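Local coordinates for amino acid ABC transporter, periplasmic amino acid-binding protein (Brucella ovis, PDB 4Z9N), which binds glutathione and probably delivers it or related amino-acid solutes from the periplasm to an ABC importer in the inner membrane, at residues 110-115 with 144-149; 298-301 with 305-308; 172-177 with 193-198. All coordinates share one frame; numbering follows the deposited sequence.

Interaction 1 (110-115 with 144-149); sequences DGQGFM and ELNMAD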
ATOM      1  N   ASP D 110      -4.799   5.104  10.537  1.00 11.54           N
ATOM      2  CA  ASP D 110      -5.170   5.514  11.893  1.00 13.69           C
ATOM      3  C   ASP D 110      -4.784   4.411  12.893  1.00 13.11           C
ATOM      4  O   ASP D 110      -4.169   3.405  12.525  1.00 11.15           O
ATOM      5  CB  ASP D 110      -6.671   5.804  11.968  1.00 14.63           C
ATOM      6  CG  ASP D 110      -7.012   6.893  12.966  1.00 17.52           C
ATOM      7  OD1 ASP D 110      -6.119   7.286  13.746  1.00 14.98           O
ATOM      8  OD2 ASP D 110      -8.176   7.360  12.953  1.00 16.74           O
ATOM      9  N   GLY D 111      -5.109   4.628  14.158  1.00 12.34           N
ATOM     10  CA  GLY D 111      -4.880   3.643  15.202  1.00 15.26           C
ATOM     11  C   GLY D 111      -5.912   3.876  16.288  1.00 15.94           C
ATOM     12  O   GLY D 111      -6.441   4.987  16.401  1.00 16.36           O
ATOM     13  N   GLN D 112      -6.207   2.851  17.082  1.00 11.23           N
ATOM     14  CA  GLN D 112      -7.231   2.975  18.132  1.00 13.98           C
ATOM     15  C   GLN D 112      -6.711   3.692  19.372  1.00 14.37           C
ATOM     16  O   GLN D 112      -5.583   3.444  19.814  1.00 15.22           O
ATOM     17  CB  GLN D 112      -7.743   1.589  18.520  1.00 12.76           C
ATOM     18  CG  GLN D 112      -8.764   1.562  19.644  1.00 11.89           C
ATOM     19  CD  GLN D 112      -9.399   0.193  19.776  1.00 15.44           C
ATOM     20  OE1 GLN D 112      -9.244  -0.660  18.898  1.00 13.98           O
ATOM     21  NE2 GLN D 112     -10.124  -0.034  20.876  1.00 14.58           N
ATOM     22  N   GLY D 113      -7.539   4.573  19.937  1.00 13.17           N
ATOM     23  CA  GLY D 113      -7.185   5.286  21.147  1.00 15.59           C
ATOM     24  C   GLY D 113      -8.345   5.375  22.122  1.00 16.23           C
ATOM     25  O   GLY D 113      -9.413   4.782  21.897  1.00 16.25           O
ATOM     26  N   PHE D 114      -8.114   6.093  23.216  1.00 17.77           N
ATOM     27  CA  PHE D 114      -9.088   6.272  24.295  1.00 17.94           C
ATOM     28  C   PHE D 114      -9.270   7.745  24.631  1.00 17.92           C
ATOM     29  O   PHE D 114      -8.306   8.502  24.644  1.00 19.76           O
ATOM     30  CB  PHE D 114      -8.644   5.527  25.557  1.00 17.28           C
ATOM     31  CG  PHE D 114      -8.569   4.050  25.384  1.00 17.73           C
ATOM     32  CD1 PHE D 114      -7.404   3.455  24.908  1.00 18.70           C
ATOM     33  CD2 PHE D 114      -9.671   3.258  25.663  1.00 18.12           C
ATOM     34  CE1 PHE D 114      -7.335   2.092  24.736  1.00 18.03           C
ATOM     35  CE2 PHE D 114      -9.617   1.885  25.492  1.00 18.96           C
ATOM     36  CZ  PHE D 114      -8.442   1.302  25.027  1.00 18.92           C
ATOM     37  N   MET D 115     -10.504   8.141  24.918  1.00 18.46           N
ATOM     38  CA  MET D 115     -10.797   9.526  25.295  1.00 19.86           C
ATOM     39  C   MET D 115     -11.513   9.569  26.642  1.00 20.96           C
ATOM     40  O   MET D 115     -12.376   8.725  26.910  1.00 21.88           O
ATOM     41  CB  MET D 115     -11.640  10.198  24.214  1.00 22.18           C
ATOM     42  CG  MET D 115     -11.909  11.686  24.447  1.00 22.65           C
ATOM     43  SD  MET D 115     -12.582  12.467  22.958  1.00 21.69           S
ATOM     44  CE  MET D 115     -14.190  11.679  22.853  1.00 20.71           C
ATOM     45  N   GLU D 144     -13.809  -3.032  19.191  1.00 14.38           N
ATOM     46  CA  GLU D 144     -14.286  -3.843  20.303  1.00 15.29           C
ATOM     47  C   GLU D 144     -13.322  -5.004  20.589  1.00 17.59           C
ATOM     48  O   GLU D 144     -13.040  -5.316  21.744  1.00 17.32           O
ATOM     49  CB  GLU D 144     -15.695  -4.373  19.999  1.00 18.09           C
ATOM     50  CG  GLU D 144     -16.254  -5.261  21.094  1.00 27.42           C
ATOM     51  CD  GLU D 144     -17.567  -5.935  20.710  1.00 36.60           C
ATOM     52  OE1 GLU D 144     -17.819  -6.148  19.503  1.00 37.28           O
ATOM     53  OE2 GLU D 144     -18.338  -6.277  21.629  1.00 44.68           O
ATOM     54  N   LEU D 145     -12.806  -5.630  19.529  1.00 13.35           N
ATOM     55  CA  LEU D 145     -11.891  -6.760  19.702  1.00 13.09           C
ATOM     56  C   LEU D 145     -10.537  -6.302  20.238  1.00 16.31           C
ATOM     57  O   LEU D 145      -9.954  -6.953  21.109  1.00 13.95           O
ATOM     58  CB  LEU D 145     -11.700  -7.510  18.374  1.00 14.40           C
ATOM     59  CG  LEU D 145     -13.001  -7.957  17.685  1.00 21.18           C
ATOM     60  CD1 LEU D 145     -12.731  -8.659  16.353  1.00 20.25           C
ATOM     61  CD2 LEU D 145     -13.812  -8.860  18.617  1.00 24.69           C
ATOM     62  N   ASN D 146     -10.020  -5.197  19.700  1.00 11.47           N
ATOM     63  CA  ASN D 146      -8.710  -4.706  20.136  1.00 13.51           C
ATOM     64  C   ASN D 146      -8.733  -4.302  21.607  1.00 14.09           C
ATOM     65  O   ASN D 146      -7.734  -4.486  22.307  1.00 15.78           O
ATOM     66  CB  ASN D 146      -8.244  -3.502  19.328  1.00 14.21           C
ATOM     67  CG  ASN D 146      -8.029  -3.812  17.861  1.00 18.66           C
ATOM     68  OD1 ASN D 146      -7.657  -4.920  17.489  1.00 17.50           O
ATOM     69  ND2 ASN D 146      -8.268  -2.817  17.015  1.00 18.81           N
ATOM     70  N   MET D 147      -9.840  -3.710  22.067  1.00 11.46           N
ATOM     71  CA  MET D 147      -9.892  -3.270  23.461  1.00 12.54           C
ATOM     72  C   MET D 147      -9.810  -4.470  24.393  1.00 13.52           C
ATOM     73  O   MET D 147      -9.084  -4.446  25.377  1.00 15.52           O
ATOM     74  CB  MET D 147     -11.149  -2.474  23.772  1.00 16.24           C
ATOM     75  CG  MET D 147     -11.245  -2.135  25.255  1.00 19.01           C
ATOM     76  SD  MET D 147     -12.476  -0.874  25.620  1.00 18.38           S
ATOM     77  CE  MET D 147     -13.968  -1.632  24.970  1.00 18.68           C
ATOM     78  N   ALA D 148     -10.554  -5.520  24.079  1.00 13.98           N
ATOM     79  CA  ALA D 148     -10.475  -6.732  24.877  1.00 15.67           C
ATOM     80  C   ALA D 148      -9.017  -7.205  24.940  1.00 16.69           C
ATOM     81  O   ALA D 148      -8.505  -7.533  26.019  1.00 15.37           O
ATOM     82  CB  ALA D 148     -11.383  -7.815  24.305  1.00 16.91           C
ATOM     83  N   ASP D 149      -8.347  -7.235  23.784  1.00 15.11           N
ATOM     84  CA  ASP D 149      -6.953  -7.690  23.719  1.00 15.61           C
ATOM     85  C   ASP D 149      -6.067  -6.871  24.650  1.00 16.53           C
ATOM     86  O   ASP D 149      -5.216  -7.406  25.378  1.00 16.67           O
ATOM     87  CB  ASP D 149      -6.385  -7.567  22.302  1.00 18.90           C
ATOM     88  CG  ASP D 149      -6.948  -8.583  21.328  1.00 22.98           C
ATOM     89  OD1 ASP D 149      -7.553  -9.589  21.758  1.00 21.61           O
ATOM     90  OD2 ASP D 149      -6.754  -8.364  20.109  1.00 19.86           O
TER
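Q112 reaches from strand 112-115 to helix segment 144-149 and has the largest share of the buried surface. CB heads for the helix, CG lies anti to the backbone N (chi1 177°), and the chain runs on extended, which brings Q112 CD to 3.9 Å from N146 CB. At the tip the amide divides its work. Q112 OE1 accepts a hydrogen bond from N146 ND2 at 3.0 Å; the donor lies nearly in line with the C=O bond, OE1 is almost in the amide plane of N146, and the two amide planes are 44° apart. Q112 NE2 stands 3.9 Å from M147 CB and is held by bonds to T182 OG1 and T143 O, which fix the amide's rotation. Two residues along, F114 presents its ring edge to M147: SD lies 4.0 Å from CE2, near the ring plane, an edge-on Met-aromatic contact. N146 OD1 turns to R328 of the second subunit, so this helix also serves the dimer interface. The axes of strand and helix segments pass 9.8 Å apart at 77°. Helix 142-153 lies across the mixed sheet of one lobe of the binding protein, with F114 and M147 both packing on I135 of strand 134-138.

Interaction 2 (298-301 with 305-308); sequences RNIG and PLKI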
ATOM      1  N   ARG D 298      -9.120  20.636   4.452  1.00 22.17           N
ATOM      2  CA  ARG D 298     -10.424  21.282   4.570  1.00 25.73           C
ATOM      3  C   ARG D 298     -11.352  20.498   5.496  1.00 24.51           C
ATOM      4  O   ARG D 298     -12.297  21.057   6.054  1.00 25.16           O
ATOM      5  CB  ARG D 298     -11.077  21.448   3.189  1.00 30.20           C
ATOM      6  CG  ARG D 298     -11.797  20.201   2.669  1.00 31.05           C
ATOM      7  CD  ARG D 298     -12.628  20.505   1.431  1.00 31.94           C
ATOM      8  NE  ARG D 298     -11.784  20.991   0.345  1.00 34.95           N
ATOM      9  CZ  ARG D 298     -11.422  20.266  -0.709  1.00 32.56           C
ATOM     10  NH1 ARG D 298     -11.862  19.023  -0.857  1.00 23.66           N
ATOM     11  NH2 ARG D 298     -10.644  20.802  -1.639  1.00 34.63           N
ATOM     12  N   ASN D 299     -11.085  19.206   5.649  1.00 21.11           N
ATOM     13  CA  ASN D 299     -11.989  18.343   6.406  1.00 20.84           C
ATOM     14  C   ASN D 299     -11.498  18.010   7.807  1.00 20.46           C
ATOM     15  O   ASN D 299     -12.280  18.015   8.753  1.00 21.06           O
ATOM     16  CB  ASN D 299     -12.216  17.041   5.646  1.00 19.70           C
ATOM     17  CG  ASN D 299     -13.071  17.233   4.421  1.00 20.31           C
ATOM     18  OD1 ASN D 299     -14.227  17.644   4.519  1.00 21.45           O
ATOM     19  ND2 ASN D 299     -12.517  16.916   3.259  1.00 19.66           N
ATOM     20  N   ILE D 300     -10.224  17.658   7.938  1.00 19.54           N
ATOM     21  CA  ILE D 300      -9.742  17.122   9.208  1.00 19.16           C
ATOM     22  C   ILE D 300      -8.439  17.780   9.654  1.00 19.32           C
ATOM     23  O   ILE D 300      -8.015  17.604  10.794  1.00 19.49           O
ATOM     24  CB  ILE D 300      -9.579  15.568   9.145  1.00 17.72           C
ATOM     25  CG1 ILE D 300      -8.539  15.150   8.099  1.00 18.72           C
ATOM     26  CG2 ILE D 300     -10.917  14.898   8.874  1.00 17.75           C
ATOM     27  CD1 ILE D 300      -8.316  13.630   8.018  1.00 15.56           C
ATOM     28  N   GLY D 301      -7.816  18.556   8.772  1.00 24.21           N
ATOM     29  CA  GLY D 301      -6.553  19.194   9.109  1.00 24.01           C
ATOM     30  C   GLY D 301      -6.670  20.597   9.703  1.00 21.71           C
ATOM     31  O   GLY D 301      -7.621  20.918  10.413  1.00 22.53           O
ATOM     32  N   PRO D 305     -12.162  22.247  12.081  1.00 27.22           N
ATOM     33  CA  PRO D 305     -12.132  22.303  13.549  1.00 28.16           C
ATOM     34  C   PRO D 305     -11.389  21.145  14.228  1.00 25.51           C
ATOM     35  O   PRO D 305     -11.116  21.226  15.424  1.00 26.49           O
ATOM     36  CB  PRO D 305     -13.619  22.268  13.934  1.00 32.51           C
ATOM     37  CG  PRO D 305     -14.361  22.626  12.693  1.00 34.37           C
ATOM     38  CD  PRO D 305     -13.535  22.110  11.566  1.00 29.11           C
ATOM     39  N   LEU D 306     -11.085  20.077  13.499  1.00 23.91           N
ATOM     40  CA  LEU D 306     -10.421  18.920  14.105  1.00 22.65           C
ATOM     41  C   LEU D 306      -8.925  19.167  14.344  1.00 22.45           C
ATOM     42  O   LEU D 306      -8.382  18.746  15.370  1.00 25.89           O
ATOM     43  CB  LEU D 306     -10.626  17.667  13.236  1.00 21.19           C
ATOM     44  CG  LEU D 306     -12.040  17.058  13.275  1.00 23.78           C
ATOM     45  CD1 LEU D 306     -13.066  17.858  12.454  1.00 25.85           C
ATOM     46  CD2 LEU D 306     -12.001  15.619  12.791  1.00 22.21           C
ATOM     47  N   LYS D 307      -8.263  19.830  13.397  1.00 22.56           N
ATOM     48  CA  LYS D 307      -6.844  20.199  13.544  1.00 26.91           C
ATOM     49  C   LYS D 307      -5.912  18.993  13.728  1.00 24.40           C
ATOM     50  O   LYS D 307      -4.984  19.037  14.540  1.00 21.55           O
ATOM     51  CB  LYS D 307      -6.649  21.156  14.731  1.00 24.21           C
ATOM     52  CG  LYS D 307      -7.618  22.326  14.795  1.00 40.03           C
ATOM     53  CD  LYS D 307      -7.362  23.343  13.711  1.00 42.91           C
ATOM     54  CE  LYS D 307      -8.184  24.607  13.962  1.00 42.23           C
ATOM     55  NZ  LYS D 307      -8.470  25.328  12.694  1.00 40.35           N
ATOM     56  N   ILE D 308      -6.166  17.921  12.984  1.00 19.95           N
ATOM     57  CA  ILE D 308      -5.296  16.746  12.993  1.00 19.46           C
ATOM     58  C   ILE D 308      -4.028  16.986  12.163  1.00 19.41           C
ATOM     59  O   ILE D 308      -4.102  17.478  11.043  1.00 19.99           O
ATOM     60  CB  ILE D 308      -6.052  15.522  12.472  1.00 19.01           C
ATOM     61  CG1 ILE D 308      -7.289  15.256  13.346  1.00 18.41           C
ATOM     62  CG2 ILE D 308      -5.120  14.320  12.367  1.00 21.62           C
ATOM     63  CD1 ILE D 308      -8.105  14.014  12.898  1.00 20.81           C
TER
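L306 sets its CB beside the carbonyl oxygen of I300, 3.6 Å from I300 O, and its two methyls part: one meets I300, the other N299 O. L306 CD2 lies 4.1 Å from I300 CG2, the two side chains running at a slant to each other, while L306 CD1 sits 3.8 Å from N299 O. I300 holds its CG1 between the backbone N and the carbonyl carbon (chi1 62°), a choice that puts CG2 beside the backbone N and on the leucine. Its carbonyl is the polar centre of the contact: I308 N donates to I300 O at 2.9 Å, with an N-H...O angle of 157° and the donor in the carbonyl plane. The aliphatic part of I308 gathers round the same oxygen, CB lying 3.3 Å from I300 O. A second, weak bond joins K307 N to G301 O at 3.2 Å, its angle only 125°. G301 CA also makes a CA-H...O contact with I308 O at 3.6 Å. K307 takes positive phi, a left-handed conformation, between L306 and I308, and its NZ reaches back to S304 O and S302 O. After helix 292-299 the chain thus loops round and passes 300-301 again in the same direction. I300 packs on F44 of helix 44-57, I300 and I308 both touch Y108 of strand 101-117, and L306 and I308 rest on Y189 of helix 185-192.

Interaction 3 (172-177 with 193-198); sequences AYDSGR and LALANP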
ATOM      1  N   ALA D 172     -24.112   8.172  26.059  1.00 27.97           N
ATOM      2  CA  ALA D 172     -23.755   7.453  27.279  1.00 29.85           C
ATOM      3  C   ALA D 172     -22.407   7.909  27.833  1.00 30.25           C
ATOM      4  O   ALA D 172     -22.203   7.943  29.050  1.00 28.82           O
ATOM      5  CB  ALA D 172     -23.733   5.970  27.017  1.00 26.89           C
ATOM      6  N   TYR D 173     -21.486   8.242  26.931  1.00 26.60           N
ATOM      7  CA  TYR D 173     -20.186   8.773  27.322  1.00 26.37           C
ATOM      8  C   TYR D 173     -20.318  10.192  27.882  1.00 27.86           C
ATOM      9  O   TYR D 173     -19.781  10.500  28.947  1.00 28.71           O
ATOM     10  CB  TYR D 173     -19.221   8.772  26.133  1.00 25.09           C
ATOM     11  CG  TYR D 173     -17.927   9.518  26.393  1.00 25.73           C
ATOM     12  CD1 TYR D 173     -17.005   9.051  27.321  1.00 24.87           C
ATOM     13  CD2 TYR D 173     -17.629  10.686  25.700  1.00 25.38           C
ATOM     14  CE1 TYR D 173     -15.826   9.737  27.562  1.00 25.01           C
ATOM     15  CE2 TYR D 173     -16.455  11.367  25.925  1.00 25.50           C
ATOM     16  CZ  TYR D 173     -15.557  10.897  26.854  1.00 26.55           C
ATOM     17  OH  TYR D 173     -14.391  11.598  27.079  1.00 25.61           O
ATOM     18  N   ASP D 174     -21.022  11.047  27.150  1.00 28.46           N
ATOM     19  CA  ASP D 174     -21.116  12.455  27.521  1.00 30.62           C
ATOM     20  C   ASP D 174     -21.873  12.630  28.832  1.00 31.38           C
ATOM     21  O   ASP D 174     -21.555  13.513  29.638  1.00 32.50           O
ATOM     22  CB  ASP D 174     -21.795  13.256  26.407  1.00 33.71           C
ATOM     23  CG  ASP D 174     -21.356  14.705  26.391  1.00 35.58           C
ATOM     24  OD1 ASP D 174     -20.380  15.020  27.106  1.00 35.75           O
ATOM     25  OD2 ASP D 174     -21.957  15.514  25.651  1.00 32.73           O
ATOM     26  N   SER D 175     -22.870  11.782  29.048  1.00 33.50           N
ATOM     27  CA  SER D 175     -23.708  11.884  30.239  1.00 36.51           C
ATOM     28  C   SER D 175     -22.945  11.421  31.474  1.00 37.43           C
ATOM     29  O   SER D 175     -23.343  11.699  32.605  1.00 36.81           O
ATOM     30  CB  SER D 175     -24.974  11.054  30.070  1.00 35.11           C
ATOM     31  OG  SER D 175     -24.656   9.674  30.119  1.00 34.77           O
ATOM     32  N   GLY D 176     -21.848  10.706  31.250  1.00 34.77           N
ATOM     33  CA  GLY D 176     -21.041  10.209  32.347  1.00 37.38           C
ATOM     34  C   GLY D 176     -21.369   8.782  32.741  1.00 38.79           C
ATOM     35  O   GLY D 176     -20.769   8.235  33.664  1.00 41.92           O
ATOM     36  N   ARG D 177     -22.322   8.174  32.042  1.00 36.78           N
ATOM     37  CA  ARG D 177     -22.621   6.760  32.250  1.00 37.89           C
ATOM     38  C   ARG D 177     -21.396   5.886  31.935  1.00 36.48           C
ATOM     39  O   ARG D 177     -21.191   4.849  32.561  1.00 36.54           O
ATOM     40  CB  ARG D 177     -23.822   6.331  31.403  1.00 36.43           C
ATOM     41  N   LEU D 193     -16.040  16.830  18.997  1.00 30.03           N
ATOM     42  CA  LEU D 193     -16.658  18.073  18.533  1.00 35.22           C
ATOM     43  C   LEU D 193     -18.183  18.059  18.632  1.00 37.61           C
ATOM     44  O   LEU D 193     -18.829  19.101  18.490  1.00 30.91           O
ATOM     45  CB  LEU D 193     -16.241  18.365  17.093  1.00 34.72           C
ATOM     46  CG  LEU D 193     -14.805  18.866  16.925  1.00 33.27           C
ATOM     47  CD1 LEU D 193     -14.450  18.943  15.456  1.00 32.20           C
ATOM     48  CD2 LEU D 193     -14.615  20.228  17.591  1.00 32.77           C
ATOM     49  N   ALA D 194     -18.759  16.891  18.890  1.00 28.56           N
ATOM     50  CA  ALA D 194     -20.217  16.769  18.945  1.00 31.71           C
ATOM     51  C   ALA D 194     -20.721  16.748  20.379  1.00 33.76           C
ATOM     52  O   ALA D 194     -21.925  16.693  20.624  1.00 37.99           O
ATOM     53  CB  ALA D 194     -20.672  15.508  18.204  1.00 30.92           C
ATOM     54  N   LEU D 195     -19.794  16.797  21.329  1.00 34.14           N
ATOM     55  CA  LEU D 195     -20.138  16.660  22.737  1.00 35.58           C
ATOM     56  C   LEU D 195     -20.512  18.024  23.311  1.00 37.66           C
ATOM     57  O   LEU D 195     -20.251  19.058  22.694  1.00 33.40           O
ATOM     58  CB  LEU D 195     -18.976  16.041  23.510  1.00 29.73           C
ATOM     59  CG  LEU D 195     -18.538  14.666  22.982  1.00 27.87           C
ATOM     60  CD1 LEU D 195     -17.509  14.047  23.890  1.00 27.19           C
ATOM     61  CD2 LEU D 195     -19.750  13.742  22.849  1.00 27.66           C
ATOM     62  N   ALA D 196     -21.121  18.016  24.492  1.00 33.65           N
ATOM     63  CA  ALA D 196     -21.608  19.254  25.106  1.00 35.71           C
ATOM     64  C   ALA D 196     -20.479  20.255  25.326  1.00 40.71           C
ATOM     65  O   ALA D 196     -20.616  21.431  24.987  1.00 41.24           O
ATOM     66  CB  ALA D 196     -22.306  18.949  26.418  1.00 39.51           C
ATOM     67  N   ASN D 197     -19.368  19.790  25.889  1.00 35.42           N
ATOM     68  CA  ASN D 197     -18.195  20.639  26.118  1.00 39.01           C
ATOM     69  C   ASN D 197     -16.905  20.000  25.593  1.00 35.91           C
ATOM     70  O   ASN D 197     -16.133  19.437  26.371  1.00 34.44           O
ATOM     71  CB  ASN D 197     -18.033  20.941  27.606  1.00 40.87           C
ATOM     72  CG  ASN D 197     -19.216  21.679  28.183  1.00 43.35           C
ATOM     73  OD1 ASN D 197     -19.328  22.897  28.042  1.00 42.66           O
ATOM     74  ND2 ASN D 197     -20.121  20.942  28.816  1.00 40.79           N
ATOM     75  N   PRO D 198     -16.662  20.112  24.278  1.00 33.51           N
ATOM     76  CA  PRO D 198     -15.510  19.474  23.629  1.00 33.46           C
ATOM     77  C   PRO D 198     -14.184  19.691  24.362  1.00 35.40           C
ATOM     78  O   PRO D 198     -13.408  18.749  24.465  1.00 33.77           O
ATOM     79  CB  PRO D 198     -15.488  20.141  22.252  1.00 34.32           C
ATOM     80  CG  PRO D 198     -16.932  20.418  21.981  1.00 33.77           C
ATOM     81  CD  PRO D 198     -17.492  20.847  23.305  1.00 34.29           C
TER
HETATM   82  O   HOH W   1     -19.036  17.185  27.235  1.00 27.26           O
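D174 and L195 bury nearly equal areas here, about twice that of Y173. The carboxylate of D174 reaches across the gap with CG anti to the backbone N (chi1 -153°), and D174 OD2 accepts a hydrogen bond from A196 N at 2.9 Å. The bond is nearly straight, 164° at the hydrogen, and comes to the syn side of OD2, 17° out of the carboxylate plane. A water donates to D174 OD1 at 2.6 Å and accepts from N197 N at 3.0 Å. Two successive backbone N-H groups are therefore tied to one carboxylate, one of them through solvent. D174 lies in the last turn of the helix that begins at 166, where G176, with positive phi, closes a Schellman motif; the partner loop follows helix 185-192 and leads into strand 201-203. L195 runs alongside D174 in the opposite direction, its CB 3.7 Å from D174 OD2. L195 CD1 meets the edge of the Y173 ring, near its plane, 3.5 Å from CE2. The hydroxyl of Y173 is hydrogen-bonded to ND1 of H201, in strand 201-203; the H201 ring also meets the tyrosine ring.

Interactions 1 and 2 are buried, whereas interaction 3 is partly open, and a water joins its polar bridge. Interaction 1 sets a helix across a sheet through side-chain amides and a Met-aromatic pair; interaction 2 is mainly a backbone matter, a loop whose two ends run side by side in the same direction, tied by main-chain bonds; interaction 3 joins one carboxylate to loop N-H groups. Strand 101-117 and helix 185-192 recur around the first two. Interactions 1 and 3 touch where M115 CE lies 4.2 Å from L195 CD1, and interactions 2 and 3 where L306 CD1 lies 3.5 Å from L193 CD1. Interactions 1 and 2 stay about 7 Å apart at their nearest atoms.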